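Local coordinates for protein transcriptional repressor, TetR family (Thermus thermophilus, PDB 3ANP) that binds acyl-CoA such as lauroyl-CoA and, as a TetR-family transcriptional repressor, controls fatty acid degradation, probably by releasing its DNA when the ligand is bound, at residues A[123-137]-A[151-163]. Numbering follows the deposited sequence.
Sequences FEALPLGDLIAEILK and LERMGRTLADLYF. With DCC (dodecyl-coa), chain E.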
ATOM      1  N   PHE A 123      -0.997  -9.639  -8.610  1.00 12.88           N
ATOM      2  CA  PHE A 123      -0.041  -9.998  -7.581  1.00 15.30           C
ATOM      3  C   PHE A 123       0.917 -11.096  -8.041  1.00 15.21           C
ATOM      4  O   PHE A 123       2.128 -11.016  -7.802  1.00 16.75           O
ATOM      5  CB  PHE A 123      -0.775 -10.476  -6.323  1.00 16.75           C
ATOM      6  CG  PHE A 123       0.121 -10.625  -5.141  1.00 17.04           C
ATOM      7  CD1 PHE A 123       0.408  -9.525  -4.333  1.00 14.74           C
ATOM      8  CD2 PHE A 123       0.723 -11.843  -4.857  1.00 21.55           C
ATOM      9  CE1 PHE A 123       1.289  -9.639  -3.252  1.00 18.15           C
ATOM     10  CE2 PHE A 123       1.607 -11.971  -3.777  1.00 21.70           C
ATOM     11  CZ  PHE A 123       1.890 -10.865  -2.976  1.00 20.01           C
ATOM     12  N   GLU A 124       0.382 -12.123  -8.701  1.00 14.81           N
ATOM     13  CA  GLU A 124       1.220 -13.228  -9.158  1.00 16.65           C
ATOM     14  C   GLU A 124       2.141 -12.848 -10.310  1.00 15.89           C
ATOM     15  O   GLU A 124       3.207 -13.441 -10.477  1.00 17.81           O
ATOM     16  CB  GLU A 124       0.363 -14.422  -9.575  1.00 22.95           C
ATOM     17  CG  GLU A 124      -0.400 -15.053  -8.413  1.00 33.00           C
ATOM     18  CD  GLU A 124      -1.115 -16.316  -8.823  1.00 38.54           C
ATOM     19  OE1 GLU A 124      -0.427 -17.262  -9.259  1.00 47.16           O
ATOM     20  OE2 GLU A 124      -2.355 -16.369  -8.718  1.00 42.61           O
ATOM     21  N   ALA A 125       1.736 -11.861 -11.095  1.00 18.17           N
ATOM     22  CA  ALA A 125       2.563 -11.423 -12.215  1.00 18.92           C
ATOM     23  C   ALA A 125       3.697 -10.507 -11.758  1.00 18.47           C
ATOM     24  O   ALA A 125       4.651 -10.292 -12.502  1.00 17.63           O
ATOM     25  CB  ALA A 125       1.706 -10.689 -13.233  1.00 19.75           C
ATOM     26  N   LEU A 126       3.604  -9.982 -10.535  1.00 15.61           N
ATOM     27  CA  LEU A 126       4.607  -9.039 -10.033  1.00 14.22           C
ATOM     28  C   LEU A 126       5.108  -9.417  -8.629  1.00 16.37           C
ATOM     29  O   LEU A 126       5.058  -8.599  -7.701  1.00 16.48           O
ATOM     30  CB  LEU A 126       3.980  -7.635  -9.985  1.00 15.26           C
ATOM     31  CG  LEU A 126       3.261  -7.137 -11.253  1.00 17.07           C
ATOM     32  CD1 LEU A 126       2.367  -5.923 -10.942  1.00 12.67           C
ATOM     33  CD2 LEU A 126       4.330  -6.761 -12.301  1.00 15.89           C
ATOM     34  N   PRO A 127       5.636 -10.638  -8.467  1.00 17.66           N
ATOM     35  CA  PRO A 127       6.127 -11.111  -7.166  1.00 17.34           C
ATOM     36  C   PRO A 127       7.439 -10.496  -6.660  1.00 17.32           C
ATOM     37  O   PRO A 127       8.445 -11.183  -6.494  1.00 16.83           O
ATOM     38  CB  PRO A 127       6.236 -12.613  -7.385  1.00 18.48           C
ATOM     39  CG  PRO A 127       6.748 -12.668  -8.804  1.00 17.82           C
ATOM     40  CD  PRO A 127       5.837 -11.668  -9.503  1.00 14.77           C
ATOM     41  N   LEU A 128       7.411  -9.203  -6.383  1.00 15.66           N
ATOM     42  CA  LEU A 128       8.593  -8.510  -5.873  1.00 15.55           C
ATOM     43  C   LEU A 128       8.937  -9.001  -4.462  1.00 15.48           C
ATOM     44  O   LEU A 128      10.113  -9.108  -4.097  1.00 14.50           O
ATOM     45  CB  LEU A 128       8.330  -7.002  -5.841  1.00 13.52           C
ATOM     46  CG  LEU A 128       9.423  -6.115  -5.228  1.00 15.89           C
ATOM     47  CD1 LEU A 128      10.758  -6.350  -5.968  1.00 13.94           C
ATOM     48  CD2 LEU A 128       8.973  -4.646  -5.310  1.00 14.45           C
ATOM     49  N   GLY A 129       7.910  -9.295  -3.669  1.00 13.65           N
ATOM     50  CA  GLY A 129       8.141  -9.781  -2.315  1.00 14.23           C
ATOM     51  C   GLY A 129       9.086 -10.972  -2.270  1.00 16.99           C
ATOM     52  O   GLY A 129      10.004 -11.028  -1.438  1.00 15.44           O
ATOM     53  N   ASP A 130       8.863 -11.931  -3.165  1.00 15.53           N
ATOM     54  CA  ASP A 130       9.695 -13.123  -3.229  1.00 16.19           C
ATOM     55  C   ASP A 130      11.126 -12.819  -3.691  1.00 16.49           C
ATOM     56  O   ASP A 130      12.073 -13.457  -3.229  1.00 17.17           O
ATOM     57  CB  ASP A 130       9.049 -14.189  -4.127  1.00 18.57           C
ATOM     58  CG  ASP A 130       7.766 -14.763  -3.531  1.00 22.22           C
ATOM     59  OD1 ASP A 130       7.574 -14.688  -2.296  1.00 20.78           O
ATOM     60  OD2 ASP A 130       6.946 -15.300  -4.299  1.00 25.80           O
ATOM     61  N   LEU A 131      11.297 -11.854  -4.597  1.00 14.25           N
ATOM     62  CA  LEU A 131      12.652 -11.481  -5.023  1.00 16.40           C
ATOM     63  C   LEU A 131      13.399 -10.885  -3.804  1.00 16.85           C
ATOM     64  O   LEU A 131      14.578 -11.181  -3.547  1.00 15.19           O
ATOM     65  CB  LEU A 131      12.589 -10.446  -6.167  1.00 16.82           C
ATOM     66  CG  LEU A 131      13.946  -9.850  -6.605  1.00 19.53           C
ATOM     67  CD1 LEU A 131      14.939 -10.974  -6.869  1.00 17.58           C
ATOM     68  CD2 LEU A 131      13.774  -8.990  -7.868  1.00 15.77           C
ATOM     69  N   ILE A 132      12.715 -10.036  -3.046  1.00 15.14           N
ATOM     70  CA  ILE A 132      13.348  -9.446  -1.857  1.00 16.58           C
ATOM     71  C   ILE A 132      13.732 -10.561  -0.875  1.00 18.14           C
ATOM     72  O   ILE A 132      14.820 -10.543  -0.284  1.00 16.70           O
ATOM     73  CB  ILE A 132      12.397  -8.432  -1.172  1.00 15.10           C
ATOM     74  CG1 ILE A 132      12.245  -7.196  -2.068  1.00 15.07           C
ATOM     75  CG2 ILE A 132      12.934  -8.029   0.213  1.00 14.32           C
ATOM     76  CD1 ILE A 132      11.113  -6.280  -1.660  1.00 17.01           C
ATOM     77  N   ALA A 133      12.857 -11.553  -0.728  1.00 19.04           N
ATOM     78  CA  ALA A 133      13.143 -12.663   0.178  1.00 19.43           C
ATOM     79  C   ALA A 133      14.440 -13.374  -0.207  1.00 21.25           C
ATOM     80  O   ALA A 133      15.156 -13.875   0.663  1.00 22.02           O
ATOM     81  CB  ALA A 133      11.978 -13.661   0.189  1.00 16.93           C
ATOM     82  N   GLU A 134      14.749 -13.429  -1.503  1.00 20.23           N
ATOM     83  CA  GLU A 134      15.984 -14.089  -1.934  1.00 20.08           C
ATOM     84  C   GLU A 134      17.206 -13.320  -1.425  1.00 20.73           C
ATOM     85  O   GLU A 134      18.243 -13.909  -1.141  1.00 18.49           O
ATOM     86  CB  GLU A 134      16.067 -14.187  -3.469  1.00 23.19           C
ATOM     87  CG  GLU A 134      15.149 -15.235  -4.121  1.00 21.79           C
ATOM     88  CD  GLU A 134      15.270 -15.246  -5.647  1.00 22.87           C
ATOM     89  OE1 GLU A 134      16.384 -15.024  -6.167  1.00 20.37           O
ATOM     90  OE2 GLU A 134      14.253 -15.488  -6.327  1.00 22.92           O
ATOM     91  N   ILE A 135      17.093 -12.001  -1.318  1.00 18.85           N
ATOM     92  CA  ILE A 135      18.215 -11.205  -0.832  1.00 17.07           C
ATOM     93  C   ILE A 135      18.338 -11.355   0.690  1.00 18.84           C
ATOM     94  O   ILE A 135      19.440 -11.375   1.241  1.00 21.15           O
ATOM     95  CB  ILE A 135      18.038  -9.720  -1.213  1.00 16.98           C
ATOM     96  CG1 ILE A 135      17.997  -9.584  -2.745  1.00 15.18           C
ATOM     97  CG2 ILE A 135      19.177  -8.896  -0.644  1.00 18.54           C
ATOM     98  CD1 ILE A 135      17.587  -8.223  -3.244  1.00 16.94           C
ATOM     99  N   LEU A 136      17.205 -11.471   1.368  1.00 19.96           N
ATOM    100  CA  LEU A 136      17.214 -11.629   2.823  1.00 19.90           C
ATOM    101  C   LEU A 136      17.781 -12.980   3.244  1.00 20.47           C
ATOM    102  O   LEU A 136      18.393 -13.093   4.309  1.00 20.43           O
ATOM    103  CB  LEU A 136      15.792 -11.495   3.391  1.00 17.72           C
ATOM    104  CG  LEU A 136      15.053 -10.193   3.095  1.00 16.34           C
ATOM    105  CD1 LEU A 136      13.635 -10.278   3.650  1.00 15.56           C
ATOM    106  CD2 LEU A 136      15.821  -9.029   3.692  1.00 16.58           C
ATOM    107  N   LYS A 137      17.589 -14.000   2.408  1.00 20.26           N
ATOM    108  CA  LYS A 137      18.058 -15.352   2.719  1.00 21.59           C
ATOM    109  C   LYS A 137      19.501 -15.435   3.248  1.00 21.66           C
ATOM    110  O   LYS A 137      19.745 -15.998   4.323  1.00 23.26           O
ATOM    111  CB  LYS A 137      17.894 -16.258   1.488  1.00 25.14           C
ATOM    112  CG  LYS A 137      18.274 -17.714   1.715  1.00 29.00           C
ATOM    113  CD  LYS A 137      17.746 -18.571   0.558  1.00 33.90           C
ATOM    114  CE  LYS A 137      18.001 -20.056   0.774  1.00 41.85           C
ATOM    115  NZ  LYS A 137      19.450 -20.401   0.714  1.00 46.99           N
ATOM    116  N   LEU A 151      10.966 -15.440   5.571  1.00 19.04           N
ATOM    117  CA  LEU A 151      11.624 -14.555   4.629  1.00 20.33           C
ATOM    118  C   LEU A 151      10.580 -13.984   3.682  1.00 21.06           C
ATOM    119  O   LEU A 151      10.624 -12.811   3.322  1.00 18.66           O
ATOM    120  CB  LEU A 151      12.647 -15.330   3.817  1.00 21.90           C
ATOM    121  CG  LEU A 151      13.853 -15.846   4.590  1.00 22.20           C
ATOM    122  CD1 LEU A 151      14.645 -16.789   3.704  1.00 23.02           C
ATOM    123  CD2 LEU A 151      14.695 -14.656   5.057  1.00 20.13           C
ATOM    124  N   GLU A 152       9.634 -14.827   3.286  1.00 19.37           N
ATOM    125  CA  GLU A 152       8.594 -14.410   2.363  1.00 20.17           C
ATOM    126  C   GLU A 152       7.681 -13.348   2.958  1.00 19.46           C
ATOM    127  O   GLU A 152       7.243 -12.426   2.267  1.00 19.75           O
ATOM    128  CB  GLU A 152       7.759 -15.621   1.924  1.00 24.08           C
ATOM    129  CG  GLU A 152       8.529 -16.725   1.195  1.00 31.58           C
ATOM    130  CD  GLU A 152       9.546 -17.451   2.077  1.00 37.56           C
ATOM    131  OE1 GLU A 152       9.249 -17.737   3.264  1.00 34.02           O
ATOM    132  OE2 GLU A 152      10.644 -17.751   1.570  1.00 39.80           O
ATOM    133  N   ARG A 153       7.383 -13.470   4.244  1.00 19.24           N
ATOM    134  CA  ARG A 153       6.501 -12.501   4.865  1.00 18.95           C
ATOM    135  C   ARG A 153       7.178 -11.127   5.011  1.00 18.03           C
ATOM    136  O   ARG A 153       6.548 -10.087   4.815  1.00 16.32           O
ATOM    137  CB  ARG A 153       6.032 -13.024   6.222  1.00 23.32           C
ATOM    138  CG  ARG A 153       4.764 -12.377   6.667  1.00 26.56           C
ATOM    139  CD  ARG A 153       4.087 -13.143   7.793  1.00 25.77           C
ATOM    140  NE  ARG A 153       2.928 -12.395   8.255  1.00 24.41           N
ATOM    141  CZ  ARG A 153       2.481 -12.428   9.504  1.00 26.04           C
ATOM    142  NH1 ARG A 153       3.097 -13.181  10.413  1.00 27.00           N
ATOM    143  NH2 ARG A 153       1.439 -11.690   9.846  1.00 22.64           N
HETATM  144  N   MSE A 154       8.456 -11.121   5.354  1.00 17.38           N
HETATM  145  CA  MSE A 154       9.178  -9.860   5.488  1.00 19.80           C
HETATM  146  C   MSE A 154       9.403  -9.259   4.101  1.00 18.58           C
HETATM  147  O   MSE A 154       9.327  -8.044   3.919  1.00 20.68           O
HETATM  148  CB  MSE A 154      10.505 -10.099   6.216  1.00 19.66           C
HETATM  149  CG  MSE A 154      10.263 -10.624   7.638  1.00 24.88           C
HETATM  150 SE   MSE A 154      11.831 -10.666   8.755  1.00 35.15          SE
HETATM  151  CE  MSE A 154      12.742 -12.160   7.938  1.00 23.56           C
ATOM    152  N   GLY A 155       9.671 -10.124   3.128  1.00 18.96           N
ATOM    153  CA  GLY A 155       9.857  -9.674   1.758  1.00 19.38           C
ATOM    154  C   GLY A 155       8.556  -9.061   1.251  1.00 18.15           C
ATOM    155  O   GLY A 155       8.571  -8.015   0.604  1.00 18.77           O
ATOM    156  N   ARG A 156       7.432  -9.708   1.553  1.00 16.37           N
ATOM    157  CA  ARG A 156       6.119  -9.206   1.135  1.00 16.01           C
ATOM    158  C   ARG A 156       5.871  -7.814   1.707  1.00 17.17           C
ATOM    159  O   ARG A 156       5.372  -6.930   1.023  1.00 16.88           O
ATOM    160  CB  ARG A 156       4.989 -10.128   1.611  1.00 15.77           C
ATOM    161  CG  ARG A 156       3.571  -9.600   1.260  1.00 21.61           C
ATOM    162  CD  ARG A 156       2.434 -10.575   1.606  1.00 21.57           C
ATOM    163  NE  ARG A 156       2.450 -11.743   0.726  1.00 25.61           N
ATOM    164  CZ  ARG A 156       1.557 -12.729   0.765  1.00 27.01           C
ATOM    165  NH1 ARG A 156       0.564 -12.694   1.644  1.00 23.47           N
ATOM    166  NH2 ARG A 156       1.659 -13.756  -0.075  1.00 24.70           N
ATOM    167  N   THR A 157       6.208  -7.634   2.978  1.00 14.67           N
ATOM    168  CA  THR A 157       6.019  -6.357   3.646  1.00 14.66           C
ATOM    169  C   THR A 157       6.812  -5.233   2.989  1.00 15.29           C
ATOM    170  O   THR A 157       6.286  -4.132   2.766  1.00 15.18           O
ATOM    171  CB  THR A 157       6.412  -6.456   5.152  1.00 19.49           C
ATOM    172  OG1 THR A 157       5.536  -7.379   5.816  1.00 19.51           O
ATOM    173  CG2 THR A 157       6.307  -5.093   5.826  1.00 20.77           C
ATOM    174  N   LEU A 158       8.073  -5.497   2.674  1.00 13.27           N
ATOM    175  CA  LEU A 158       8.884  -4.471   2.058  1.00 15.05           C
ATOM    176  C   LEU A 158       8.360  -4.169   0.662  1.00 16.84           C
ATOM    177  O   LEU A 158       8.318  -3.004   0.258  1.00 14.42           O
ATOM    178  CB  LEU A 158      10.354  -4.888   2.018  1.00 19.03           C
ATOM    179  CG  LEU A 158      11.319  -3.753   1.654  1.00 22.84           C
ATOM    180  CD1 LEU A 158      11.038  -2.526   2.528  1.00 24.41           C
ATOM    181  CD2 LEU A 158      12.756  -4.232   1.832  1.00 23.58           C
ATOM    182  N   ALA A 159       7.934  -5.196  -0.071  1.00 15.17           N
ATOM    183  CA  ALA A 159       7.375  -4.965  -1.411  1.00 17.30           C
ATOM    184  C   ALA A 159       6.063  -4.181  -1.327  1.00 15.34           C
ATOM    185  O   ALA A 159       5.760  -3.367  -2.199  1.00 15.32           O
ATOM    186  CB  ALA A 159       7.140  -6.292  -2.134  1.00 13.66           C
ATOM    187  N   ASP A 160       5.274  -4.414  -0.282  1.00 15.53           N
ATOM    188  CA  ASP A 160       4.010  -3.685  -0.142  1.00 16.76           C
ATOM    189  C   ASP A 160       4.299  -2.193   0.046  1.00 15.46           C
ATOM    190  O   ASP A 160       3.589  -1.337  -0.497  1.00 16.64           O
ATOM    191  CB  ASP A 160       3.197  -4.205   1.055  1.00 18.18           C
ATOM    192  CG  ASP A 160       2.514  -5.539   0.770  1.00 20.40           C
ATOM    193  OD1 ASP A 160       2.192  -5.829  -0.405  1.00 16.72           O
ATOM    194  OD2 ASP A 160       2.278  -6.288   1.729  1.00 20.06           O
ATOM    195  N   LEU A 161       5.335  -1.889   0.823  1.00 15.21           N
ATOM    196  CA  LEU A 161       5.732  -0.499   1.060  1.00 17.11           C
ATOM    197  C   LEU A 161       6.206   0.142  -0.233  1.00 15.73           C
ATOM    198  O   LEU A 161       5.895   1.301  -0.485  1.00 13.61           O
ATOM    199  CB  LEU A 161       6.866  -0.397   2.085  1.00 20.29           C
ATOM    200  CG  LEU A 161       6.453  -0.414   3.553  1.00 25.24           C
ATOM    201  CD1 LEU A 161       7.674  -0.131   4.419  1.00 30.45           C
ATOM    202  CD2 LEU A 161       5.394   0.648   3.792  1.00 25.75           C
ATOM    203  N   TYR A 162       6.982  -0.597  -1.029  1.00 14.35           N
ATOM    204  CA  TYR A 162       7.453  -0.059  -2.313  1.00 15.40           C
ATOM    205  C   TYR A 162       6.218   0.303  -3.134  1.00 16.13           C
ATOM    206  O   TYR A 162       6.130   1.387  -3.728  1.00 16.08           O
ATOM    207  CB  TYR A 162       8.272  -1.102  -3.115  1.00 12.80           C
ATOM    208  CG  TYR A 162       8.242  -0.798  -4.608  1.00 17.03           C
ATOM    209  CD1 TYR A 162       8.939   0.296  -5.137  1.00 16.20           C
ATOM    210  CD2 TYR A 162       7.421  -1.526  -5.468  1.00 18.14           C
ATOM    211  CE1 TYR A 162       8.802   0.658  -6.496  1.00 15.45           C
ATOM    212  CE2 TYR A 162       7.278  -1.173  -6.821  1.00 19.28           C
ATOM    213  CZ  TYR A 162       7.966  -0.079  -7.324  1.00 17.73           C
ATOM    214  OH  TYR A 162       7.779   0.292  -8.642  1.00 16.32           O
ATOM    215  N   PHE A 163       5.263  -0.623  -3.170  1.00 14.98           N
ATOM    216  CA  PHE A 163       4.032  -0.407  -3.924  1.00 15.90           C
ATOM    217  C   PHE A 163       3.282   0.864  -3.529  1.00 16.02           C
ATOM    218  O   PHE A 163       2.955   1.682  -4.393  1.00 15.16           O
ATOM    219  CB  PHE A 163       3.092  -1.610  -3.775  1.00 13.91           C
ATOM    220  CG  PHE A 163       1.710  -1.357  -4.310  1.00 15.10           C
ATOM    221  CD1 PHE A 163       1.461  -1.338  -5.675  1.00 14.37           C
ATOM    222  CD2 PHE A 163       0.667  -1.071  -3.443  1.00 19.33           C
ATOM    223  CE1 PHE A 163       0.185  -1.029  -6.162  1.00 16.72           C
ATOM    224  CE2 PHE A 163      -0.598  -0.765  -3.928  1.00 16.86           C
ATOM    225  CZ  PHE A 163      -0.834  -0.743  -5.282  1.00 16.10           C
TER
HETATM  226  C2  DCC E1000      -1.100 -23.558   0.163  1.00 89.70           C
HETATM  227  C4  DCC E1000       0.350 -22.014   1.090  1.00 87.58           C
HETATM  228  C5  DCC E1000       1.264 -22.269   0.078  1.00 88.86           C
HETATM  229  C6  DCC E1000       0.932 -23.206  -0.893  1.00 90.02           C
HETATM  230  C8  DCC E1000       2.087 -20.780   1.391  1.00 86.57           C
HETATM  231  C10 DCC E1000       7.520  -4.125 -10.250  1.00 31.01           C
HETATM  232  C11 DCC E1000       7.567  -3.395 -11.593  1.00 33.30           C
HETATM  233  C12 DCC E1000       8.938  -3.549 -12.253  1.00 40.65           C
HETATM  234  N9  DCC E1000       0.890 -21.092   1.882  1.00 84.62           N
HETATM  235  N7  DCC E1000       2.322 -21.494   0.293  1.00 88.49           N
HETATM  236  N3  DCC E1000      -0.817 -22.674   1.104  1.00 88.95           N
HETATM  237  N1  DCC E1000      -0.254 -23.826  -0.817  1.00 90.22           N
HETATM  238  N6  DCC E1000       1.778 -23.480  -1.883  1.00 90.40           N
HETATM  239  C1' DCC E1000       0.275 -20.523   3.103  1.00 79.00           C
HETATM  240  C2' DCC E1000       0.928 -19.198   3.488  1.00 77.10           C
HETATM  241  O2' DCC E1000       2.216 -19.443   4.060  1.00 77.59           O
HETATM  242  C3' DCC E1000      -0.052 -18.798   4.588  1.00 74.77           C
HETATM  243  O3' DCC E1000       0.239 -19.516   5.791  1.00 77.75           O
HETATM  244  C4' DCC E1000      -1.393 -19.271   4.020  1.00 70.26           C
HETATM  245  O4' DCC E1000      -1.076 -20.093   2.881  1.00 73.25           O
HETATM  246  C5' DCC E1000      -2.198 -18.045   3.587  1.00 59.98           C
HETATM  247  O5' DCC E1000      -1.443 -17.251   2.669  1.00 47.41           O
HETATM  248  P1  DCC E1000      -1.850 -15.720   2.383  1.00 39.40           P
HETATM  249  O11 DCC E1000      -2.135 -15.029   3.659  1.00 37.82           O
HETATM  250  O12 DCC E1000      -0.835 -15.140   1.474  1.00 41.68           O
HETATM  251  O6  DCC E1000      -3.240 -15.844   1.581  1.00 36.21           O
HETATM  252  P2  DCC E1000      -3.272 -16.016  -0.018  1.00 34.11           P
HETATM  253  O21 DCC E1000      -4.559 -16.746  -0.094  1.00 33.65           O
HETATM  254  O22 DCC E1000      -1.933 -16.622  -0.184  1.00 35.84           O
HETATM  255  O7  DCC E1000      -3.423 -14.434  -0.282  1.00 30.73           O
HETATM  256  CPA DCC E1000      -2.290 -13.595  -0.518  1.00 24.21           C
HETATM  257  CPB DCC E1000      -2.549 -12.709  -1.739  1.00 24.22           C
HETATM  258  CP8 DCC E1000      -3.953 -12.103  -1.636  1.00 21.19           C
HETATM  259  CP7 DCC E1000      -2.433 -13.550  -3.012  1.00 25.19           C
HETATM  260  CP9 DCC E1000      -1.510 -11.587  -1.776  1.00 24.55           C
HETATM  261  OP3 DCC E1000      -4.038 -11.225  -0.510  1.00 19.49           O
HETATM  262  CP6 DCC E1000      -4.296 -11.344  -2.919  1.00 21.28           C
HETATM  263  OP2 DCC E1000      -4.776 -11.933  -3.885  1.00 21.24           O
HETATM  264  NP2 DCC E1000      -4.030 -10.040  -2.905  1.00 20.16           N
HETATM  265  CP5 DCC E1000      -4.309  -9.183  -4.068  1.00 20.48           C
HETATM  266  CP4 DCC E1000      -3.340  -7.999  -4.088  1.00 20.11           C
HETATM  267  CP3 DCC E1000      -3.488  -7.145  -2.827  1.00 21.38           C
HETATM  268  OP1 DCC E1000      -3.474  -7.662  -1.711  1.00 23.64           O
HETATM  269  NP1 DCC E1000      -3.619  -5.837  -3.035  1.00 25.10           N
HETATM  270  CP2 DCC E1000      -3.781  -4.894  -1.918  1.00 21.81           C
HETATM  271  CP1 DCC E1000      -2.451  -4.725  -1.177  1.00 20.26           C
HETATM  272  S   DCC E1000      -1.186  -3.835  -2.157  1.00 22.38           S
HETATM  273  P3  DCC E1000       0.165 -18.742   7.200  1.00 79.22           P
HETATM  274  O31 DCC E1000       1.499 -18.315   7.679  1.00 79.35           O
HETATM  275  O32 DCC E1000      -0.836 -17.499   6.985  1.00 79.46           O
HETATM  276  O33 DCC E1000      -0.563 -19.758   8.214  1.00 80.95           O
HETATM  277  CA1 DCC E1000      -0.303  -5.142  -2.918  1.00 17.30           C
HETATM  278  CA2 DCC E1000       1.073  -4.851  -3.522  1.00 18.51           C
HETATM  279  OA1 DCC E1000      -0.783  -6.274  -2.973  1.00 19.89           O
HETATM  280  CA3 DCC E1000       1.858  -6.145  -3.744  1.00 16.33           C
HETATM  281  CA4 DCC E1000       3.274  -5.879  -4.263  1.00 19.60           C
HETATM  282  CA5 DCC E1000       3.278  -5.174  -5.622  1.00 18.32           C
HETATM  283  CA6 DCC E1000       4.699  -5.147  -6.192  1.00 19.51           C
HETATM  284  CA7 DCC E1000       4.723  -4.528  -7.591  1.00 18.92           C
HETATM  285  CA8 DCC E1000       6.121  -4.623  -8.207  1.00 22.30           C
HETATM  286  CA9 DCC E1000       6.158  -3.939  -9.576  1.00 24.20           C
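The acyl-CoA pocket in the ligand-binding domain of this TetR-family repressor is walled in part by Phe-123 and Arg-156, which meet beside the pantoate methyl and pyrophosphate of the ligand. Phe-123 CZ lies 3.8 Å from Arg-156 NE, ring and guanidinium planes nearly perpendicular (86°), while the ligand methyl CP9 sits over the centre of one ring face. The arginine aliphatic chain runs out extended, then bends at chi3 (-70°), and this turn brings both terminal nitrogens to one pyrophosphate oxygen: Arg-156 NH1 donates to O12 of the ligand at 2.8 Å, fairly straight, and NH2 more bent. A cation suits this phosphate, and a flat apolar ring suits the methyl and the start of the acyl chain. With an alanine in place of Phe-123, the CP9 methyl would probably lose the surface it rests on and the arginine a neighbour that limits its swing.

Behind the pocket, the axes of helices 128-137 and 151-163 pass 7.2 Å apart, an approach made possible by two glycines. Gly-129 CA and Gly-155 O form a CA-H...O contact of 3.4 Å, and Gly-155 CA returns one to Gly-129 O; Gly-155 suits this place because its backbone lies against that carbonyl, leaving little room for a CB. Small Ala-159 and Ala-133 extend the close seam, Ala-159 CB lying 3.5 Å from Gly-129 N. Branched residues fill its flanks: Ile-132 CD1 reaches the Ala-159 backbone, and Leu-136 CB meets Leu-151 CD2. Toward the acyl chain, Leu-128 CD2 presses on Tyr-162 CD2 at 3.5 Å; the Tyr-162 hydroxyl is hydrogen-bonded to Thr-97 OG1, and CE2 touches the acyl chain at CA8. This is a small-residue helix crossing with paired CA-H...O contacts, here forming one side of the acyl-CoA pocket in the all-helical C-terminal domain.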